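Local coordinates for protein TruD (Uncultured prochloron, PDB 4BS9) that acts as a zinc-binding cyanobactin heterocyclase of the YcaO family, probably using ATP to form heterocycles in the precursor peptide of trunkamide, at residues P3-H11 with L42-R51; F553-V562 with L604-A612. All coordinates share one frame; numbering follows the deposited sequence.

Interaction 1: residues P3-H11 with L42-R51; sequences PTALQIKPH and LPFLNGEYTR
I8 meets L45, just past the 3-10 segment 42-44, with its backbone and its side chain together. Its N donates to L45 O at 3.0 Å in a nearly straight bond (171° at the hydrogen). Up the side chain, CB still lies against that same oxygen, 3.8 Å from L45 O. CG1 comes next, set anti to the carbonyl carbon (chi1 -62°); it stays by L45 O (3.6 Å) and also packs on L45 CB, the two side chains slanting past each other. At the tip, CD1 rests 4.0 Å from L42 CG, where the leucine branch runs nearly at right angles to the isoleucine. Replacing I8 with an alanine removes all beyond CB and would probably open a gap beside L42 and L45. The contact belongs to a winged helix-turn-helix domain: strand 6-8 pairs antiparallel with strand 80-82, while 42-51 links helix 36-41 to helix 51-57. I8 itself packs on L80 of strand 80-82, and L42 and L45 also meet L74 of helix 64-76. One residue back toward the N-terminus, Q7 CB lies 3.5 Å from G47 N. G47 adopts a positive phi, and a side chain on it would run toward Q7 OE1. L6 lies alongside R51, its CD1 3.7 Å from R51 CB, and the arginine carries its guanidinium away to salt bridges with E64 and D68. A5 CB lies over the corner, against G47 O. Within that corner N46 OD1 accepts from E48 N, an Asx turn.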
# COMPACT_ATOMS: atom_id res chain seq x y z
N PRO A 3 28.57 -10.61 42.24
CA PRO A 3 28.96 -11.58 41.21
C PRO A 3 27.91 -11.76 40.09
O PRO A 3 26.91 -12.47 40.29
CB PRO A 3 29.14 -12.88 42.01
CG PRO A 3 28.30 -12.71 43.24
CD PRO A 3 28.30 -11.24 43.55
N THR A 4 28.13 -11.13 38.93
CA THR A 4 27.16 -11.23 37.82
C THR A 4 27.77 -11.03 36.42
O THR A 4 28.07 -9.92 35.99
CB THR A 4 25.97 -10.27 38.05
OG1 THR A 4 24.98 -10.49 37.04
CG2 THR A 4 26.41 -8.80 38.05
N ALA A 5 27.91 -12.14 35.70
CA ALA A 5 28.62 -12.19 34.41
C ALA A 5 28.01 -11.34 33.30
O ALA A 5 26.81 -11.06 33.28
CB ALA A 5 28.73 -13.64 33.94
N LEU A 6 28.88 -10.94 32.37
CA LEU A 6 28.53 -10.02 31.29
C LEU A 6 28.86 -10.63 29.95
O LEU A 6 29.85 -11.39 29.81
CB LEU A 6 29.31 -8.72 31.42
CG LEU A 6 29.34 -8.09 32.81
CD1 LEU A 6 30.29 -6.89 32.76
CD2 LEU A 6 27.93 -7.70 33.25
N GLN A 7 28.04 -10.26 28.96
CA GLN A 7 28.17 -10.79 27.60
C GLN A 7 27.65 -9.83 26.56
O GLN A 7 26.78 -9.00 26.83
CB GLN A 7 27.42 -12.12 27.47
CG GLN A 7 25.91 -11.99 27.49
CD GLN A 7 25.23 -13.33 27.41
OE1 GLN A 7 24.92 -13.94 28.42
NE2 GLN A 7 25.01 -13.81 26.20
N ILE A 8 28.22 -9.95 25.36
CA ILE A 8 27.67 -9.36 24.16
C ILE A 8 26.35 -10.09 23.94
O ILE A 8 26.26 -11.32 24.12
CB ILE A 8 28.62 -9.57 22.95
CG1 ILE A 8 29.96 -8.88 23.18
CG2 ILE A 8 28.03 -9.01 21.67
CD1 ILE A 8 29.88 -7.36 23.19
N LYS A 9 25.31 -9.33 23.58
CA LYS A 9 23.96 -9.88 23.57
C LYS A 9 23.92 -11.16 22.75
O LYS A 9 24.57 -11.27 21.70
CB LYS A 9 22.94 -8.87 23.10
CG LYS A 9 22.73 -7.80 24.15
CD LYS A 9 21.91 -6.64 23.64
CE LYS A 9 21.78 -5.61 24.74
NZ LYS A 9 21.02 -4.40 24.31
N PRO A 10 23.20 -12.17 23.27
CA PRO A 10 23.28 -13.50 22.69
C PRO A 10 22.68 -13.60 21.30
O PRO A 10 22.87 -14.61 20.65
CB PRO A 10 22.52 -14.38 23.69
CG PRO A 10 21.68 -13.45 24.49
CD PRO A 10 22.36 -12.12 24.48
N HIS A 11 21.98 -12.57 20.82
CA HIS A 11 21.46 -12.62 19.46
C HIS A 11 22.46 -12.16 18.44
O HIS A 11 22.17 -12.20 17.25
CB HIS A 11 20.13 -11.85 19.32
CG HIS A 11 20.27 -10.37 19.33
ND1 HIS A 11 20.21 -9.63 20.49
CD2 HIS A 11 20.40 -9.47 18.33
CE1 HIS A 11 20.33 -8.35 20.21
NE2 HIS A 11 20.45 -8.23 18.90
N LEU A 42 36.50 -8.33 23.86
CA LEU A 42 35.33 -9.09 23.44
C LEU A 42 35.46 -10.61 23.47
O LEU A 42 34.45 -11.29 23.60
CB LEU A 42 34.86 -8.64 22.06
CG LEU A 42 33.80 -7.53 22.20
CD1 LEU A 42 34.36 -6.28 22.88
CD2 LEU A 42 33.22 -7.16 20.86
N PRO A 43 36.69 -11.16 23.39
CA PRO A 43 36.78 -12.58 23.66
C PRO A 43 36.28 -12.93 25.05
O PRO A 43 35.88 -14.06 25.26
CB PRO A 43 38.28 -12.87 23.56
CG PRO A 43 38.80 -11.83 22.65
CD PRO A 43 37.98 -10.60 22.94
N PHE A 44 36.28 -11.98 25.98
CA PHE A 44 35.89 -12.27 27.35
C PHE A 44 34.45 -11.85 27.66
O PHE A 44 33.95 -12.01 28.79
CB PHE A 44 36.91 -11.63 28.26
CG PHE A 44 38.30 -12.07 27.93
CD1 PHE A 44 38.76 -13.31 28.34
CD2 PHE A 44 39.12 -11.28 27.14
CE1 PHE A 44 40.03 -13.74 28.02
CE2 PHE A 44 40.39 -11.71 26.80
CZ PHE A 44 40.85 -12.94 27.24
N LEU A 45 33.78 -11.38 26.62
CA LEU A 45 32.41 -10.98 26.72
C LEU A 45 31.56 -12.04 26.06
O LEU A 45 30.64 -11.76 25.29
CB LEU A 45 32.27 -9.62 26.09
CG LEU A 45 32.94 -8.58 26.97
CD1 LEU A 45 32.84 -7.19 26.37
CD2 LEU A 45 32.34 -8.61 28.38
N ASN A 46 31.87 -13.28 26.39
CA ASN A 46 31.09 -14.40 25.93
C ASN A 46 30.23 -14.94 27.08
O ASN A 46 29.69 -16.02 26.98
CB ASN A 46 32.03 -15.49 25.39
CG ASN A 46 32.96 -16.06 26.47
OD1 ASN A 46 33.11 -15.49 27.56
ND2 ASN A 46 33.60 -17.17 26.15
N GLY A 47 30.12 -14.19 28.17
CA GLY A 47 29.28 -14.62 29.29
C GLY A 47 29.96 -15.52 30.30
O GLY A 47 29.41 -15.76 31.37
N GLU A 48 31.16 -15.99 29.98
CA GLU A 48 31.91 -16.90 30.84
C GLU A 48 32.73 -16.17 31.90
O GLU A 48 33.41 -16.80 32.68
CB GLU A 48 32.89 -17.73 30.00
CG GLU A 48 32.25 -18.53 28.87
CD GLU A 48 31.63 -19.84 29.34
OE1 GLU A 48 32.06 -20.35 30.40
OE2 GLU A 48 30.72 -20.35 28.65
N TYR A 49 32.70 -14.84 31.90
CA TYR A 49 33.56 -14.05 32.79
C TYR A 49 32.80 -12.89 33.40
O TYR A 49 32.13 -12.13 32.69
CB TYR A 49 34.78 -13.50 32.03
CG TYR A 49 35.66 -14.56 31.41
CD1 TYR A 49 36.59 -15.24 32.18
CD2 TYR A 49 35.55 -14.89 30.07
CE1 TYR A 49 37.40 -16.22 31.62
CE2 TYR A 49 36.35 -15.87 29.51
CZ TYR A 49 37.27 -16.53 30.29
OH TYR A 49 38.07 -17.51 29.74
N THR A 50 32.91 -12.78 34.71
CA THR A 50 32.46 -11.59 35.42
C THR A 50 33.47 -10.47 35.20
O THR A 50 34.62 -10.73 34.87
CB THR A 50 32.30 -11.85 36.93
OG1 THR A 50 31.89 -10.64 37.55
CG2 THR A 50 33.59 -12.33 37.58
N ARG A 51 33.04 -9.23 35.38
CA ARG A 51 33.89 -8.07 35.07
C ARG A 51 35.16 -8.04 35.93
O ARG A 51 36.23 -7.61 35.48
CB ARG A 51 33.08 -6.78 35.20
CG ARG A 51 33.88 -5.50 35.23
CD ARG A 51 34.29 -5.15 36.64
NE ARG A 51 35.18 -4.00 36.67
CZ ARG A 51 35.92 -3.63 37.72
NH1 ARG A 51 35.90 -4.34 38.85
NH2 ARG A 51 36.70 -2.56 37.63

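Interaction 2: residues F553-V562 with L604-A612; sequences FMELVERDSV and LTADLGIPA
I610 fills a hollow on the helix bounded by F553, M554 and V557, its two branches dividing F553 and M554 between them, with V557 under both. Set anti to its carbonyl carbon (chi1 -64°), CG1 carries CD1 to the ring of F553, meeting the edge in the ring plane 3.8 Å from CE1; the same CD1 lies 4.0 Å from V557 CG1. The other branch, CG2, faces M554, whose chain bends at chi2 (-60°) and brings SD to 3.8 Å of CG2, with CE close behind. V557 is in turn a bump: its CG1 nests in the notch between L608 CD2, 3.8 Å away, and I610 CD1. F553, V557 and S561, each four residues on, form a ridge along one side of helix 545-568 in the YcaO domain. The loop packed on it joins strand 597-603 to strand 612-619, folding back through a type I turn from A606 to G609 and closing where L604 N bonds A612 O. Toward its C-terminal end the ridge dips at small S561, and A612 CB settles there, 3.7 Å from S561 OG, with L604 O also close to S561 CB. The buried hydroxyl turns back along the helix to donate to V557 O at 2.8 Å, and the backbone N of S561 reaches that oxygen from the opposite face. Beyond the dip, L604 CD1 lies 3.8 Å from V562 CG2, the two branches slanting across one another. At the margin, R754 forms salt bridges with both D560 and D607, probably offsetting the like charges of the two carboxylates.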
# COMPACT_ATOMS: atom_id res chain seq x y z
N PHE A 553 -26.58 22.28 4.91
CA PHE A 553 -27.48 23.36 4.49
C PHE A 553 -27.50 23.53 2.96
O PHE A 553 -28.55 23.74 2.38
CB PHE A 553 -27.10 24.69 5.17
CG PHE A 553 -28.11 25.79 4.96
CD1 PHE A 553 -28.03 26.63 3.87
CD2 PHE A 553 -29.12 25.99 5.86
CE1 PHE A 553 -28.96 27.63 3.67
CE2 PHE A 553 -30.05 27.00 5.68
CZ PHE A 553 -29.97 27.82 4.58
N MET A 554 -26.33 23.44 2.31
CA MET A 554 -26.25 23.64 0.85
C MET A 554 -26.78 22.44 0.06
O MET A 554 -27.41 22.61 -0.99
CB MET A 554 -24.83 23.97 0.44
CG MET A 554 -24.42 25.39 0.82
SD MET A 554 -25.48 26.61 0.02
CE MET A 554 -24.82 28.09 0.75
N GLU A 555 -26.53 21.24 0.57
CA GLU A 555 -27.20 20.04 0.07
C GLU A 555 -28.70 20.25 0.16
O GLU A 555 -29.42 19.86 -0.74
CB GLU A 555 -26.74 18.80 0.86
CG GLU A 555 -27.36 17.45 0.49
CD GLU A 555 -26.74 16.30 1.28
OE1 GLU A 555 -25.49 16.20 1.30
OE2 GLU A 555 -27.48 15.48 1.90
N LEU A 556 -29.21 20.90 1.21
CA LEU A 556 -30.65 21.13 1.27
C LEU A 556 -31.16 22.05 0.16
O LEU A 556 -32.18 21.75 -0.45
CB LEU A 556 -31.11 21.66 2.63
CG LEU A 556 -31.14 20.64 3.78
CD1 LEU A 556 -31.54 21.34 5.08
CD2 LEU A 556 -32.08 19.46 3.50
N VAL A 557 -30.45 23.17 -0.09
CA VAL A 557 -30.93 24.18 -1.04
C VAL A 557 -30.76 23.71 -2.46
O VAL A 557 -31.56 24.07 -3.33
CB VAL A 557 -30.28 25.59 -0.88
CG1 VAL A 557 -30.55 26.17 0.50
CG2 VAL A 557 -28.78 25.56 -1.15
N GLU A 558 -29.71 22.91 -2.70
CA GLU A 558 -29.54 22.20 -3.97
C GLU A 558 -30.76 21.34 -4.31
O GLU A 558 -31.21 21.35 -5.44
CB GLU A 558 -28.30 21.31 -3.94
CG GLU A 558 -27.93 20.72 -5.30
CD GLU A 558 -27.08 19.47 -5.19
OE1 GLU A 558 -27.64 18.35 -5.09
OE2 GLU A 558 -25.83 19.59 -5.21
N ARG A 559 -31.29 20.60 -3.35
CA ARG A 559 -32.40 19.69 -3.65
C ARG A 559 -33.74 20.40 -3.65
O ARG A 559 -34.65 19.97 -4.33
CB ARG A 559 -32.42 18.49 -2.69
CG ARG A 559 -31.09 17.75 -2.66
CD ARG A 559 -31.25 16.31 -2.22
NE ARG A 559 -30.25 15.43 -2.82
CZ ARG A 559 -29.18 14.93 -2.21
NH1 ARG A 559 -28.92 15.19 -0.93
NH2 ARG A 559 -28.37 14.14 -2.89
N ASP A 560 -33.88 21.47 -2.88
CA ASP A 560 -35.12 22.23 -2.89
C ASP A 560 -35.22 22.97 -4.24
O ASP A 560 -36.29 23.07 -4.83
CB ASP A 560 -35.15 23.19 -1.70
CG ASP A 560 -36.32 24.15 -1.73
OD1 ASP A 560 -37.41 23.80 -1.24
OD2 ASP A 560 -36.14 25.28 -2.22
N SER A 561 -34.09 23.47 -4.72
CA SER A 561 -34.04 24.18 -5.98
C SER A 561 -34.30 23.26 -7.18
O SER A 561 -35.07 23.61 -8.09
CB SER A 561 -32.68 24.87 -6.15
OG SER A 561 -32.53 25.93 -5.23
N VAL A 562 -33.66 22.10 -7.20
CA VAL A 562 -33.85 21.12 -8.27
C VAL A 562 -35.29 20.58 -8.26
O VAL A 562 -35.83 20.29 -9.31
CB VAL A 562 -32.84 19.96 -8.17
CG1 VAL A 562 -33.20 18.83 -9.11
CG2 VAL A 562 -31.43 20.45 -8.47
N LEU A 604 -30.83 27.65 -11.48
CA LEU A 604 -31.93 27.11 -10.66
C LEU A 604 -32.19 27.90 -9.38
O LEU A 604 -33.03 27.48 -8.56
CB LEU A 604 -31.64 25.65 -10.29
CG LEU A 604 -31.57 24.66 -11.46
CD1 LEU A 604 -31.96 23.29 -10.93
CD2 LEU A 604 -32.46 25.04 -12.65
N THR A 605 -31.50 29.03 -9.21
CA THR A 605 -31.69 29.88 -8.03
C THR A 605 -33.17 30.17 -7.78
O THR A 605 -33.89 30.58 -8.69
CB THR A 605 -30.94 31.21 -8.18
OG1 THR A 605 -29.54 30.94 -8.34
CG2 THR A 605 -31.13 32.08 -6.97
N ALA A 606 -33.61 29.96 -6.55
CA ALA A 606 -35.00 30.21 -6.17
C ALA A 606 -35.05 31.32 -5.14
O ALA A 606 -34.15 32.15 -5.06
CB ALA A 606 -35.63 28.94 -5.63
N ASP A 607 -36.10 31.32 -4.32
CA ASP A 607 -36.40 32.48 -3.48
C ASP A 607 -35.43 32.70 -2.32
O ASP A 607 -35.51 33.72 -1.65
CB ASP A 607 -37.84 32.40 -2.96
CG ASP A 607 -38.09 31.20 -2.08
OD1 ASP A 607 -37.35 30.18 -2.21
OD2 ASP A 607 -39.04 31.27 -1.26
N LEU A 608 -34.52 31.77 -2.07
CA LEU A 608 -33.46 32.03 -1.10
C LEU A 608 -32.35 32.90 -1.71
O LEU A 608 -31.52 33.47 -0.99
CB LEU A 608 -32.89 30.72 -0.57
CG LEU A 608 -33.69 30.18 0.62
CD1 LEU A 608 -35.12 29.85 0.21
CD2 LEU A 608 -33.02 28.98 1.28
N GLY A 609 -32.35 33.00 -3.04
CA GLY A 609 -31.32 33.75 -3.74
C GLY A 609 -29.96 33.06 -3.72
O GLY A 609 -28.99 33.59 -4.24
N ILE A 610 -29.88 31.89 -3.11
CA ILE A 610 -28.62 31.17 -3.06
C ILE A 610 -28.35 30.54 -4.44
O ILE A 610 -29.22 29.85 -4.99
CB ILE A 610 -28.60 30.12 -1.93
CG1 ILE A 610 -28.72 30.80 -0.58
CG2 ILE A 610 -27.33 29.28 -1.98
CD1 ILE A 610 -29.00 29.85 0.56
N PRO A 611 -27.17 30.80 -5.01
CA PRO A 611 -26.88 30.27 -6.34
C PRO A 611 -27.03 28.75 -6.46
O PRO A 611 -26.40 28.01 -5.71
CB PRO A 611 -25.43 30.70 -6.58
CG PRO A 611 -25.27 31.94 -5.79
CD PRO A 611 -26.14 31.76 -4.57
N ALA A 612 -27.86 28.31 -7.40
CA ALA A 612 -28.05 26.89 -7.67
C ALA A 612 -28.15 26.71 -9.18
O ALA A 612 -28.83 27.50 -9.84
CB ALA A 612 -29.30 26.39 -6.98

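In the fold
The two contacts lie on opposite sides of the chain's centre, with about 55 Å between their nearest atoms, and share no helix or strand. Interaction 1 is partly buried and sits in the winged helix-turn-helix domain near the N-terminus; interaction 2 is buried in the YcaO domain. Their chemistry differs accordingly. Residues 3-11 and 42-51 meet largely through backbone, one good hydrogen bond and two weak ones, with apolar packing toward the inner end. Residues 553-562 and 604-612 share no hydrogen bond: a helix surface and a loop fit by apolar shape. In both, charged side chains such as R51 and D607 pair with residues outside the two segments. Neither lies at the zinc site.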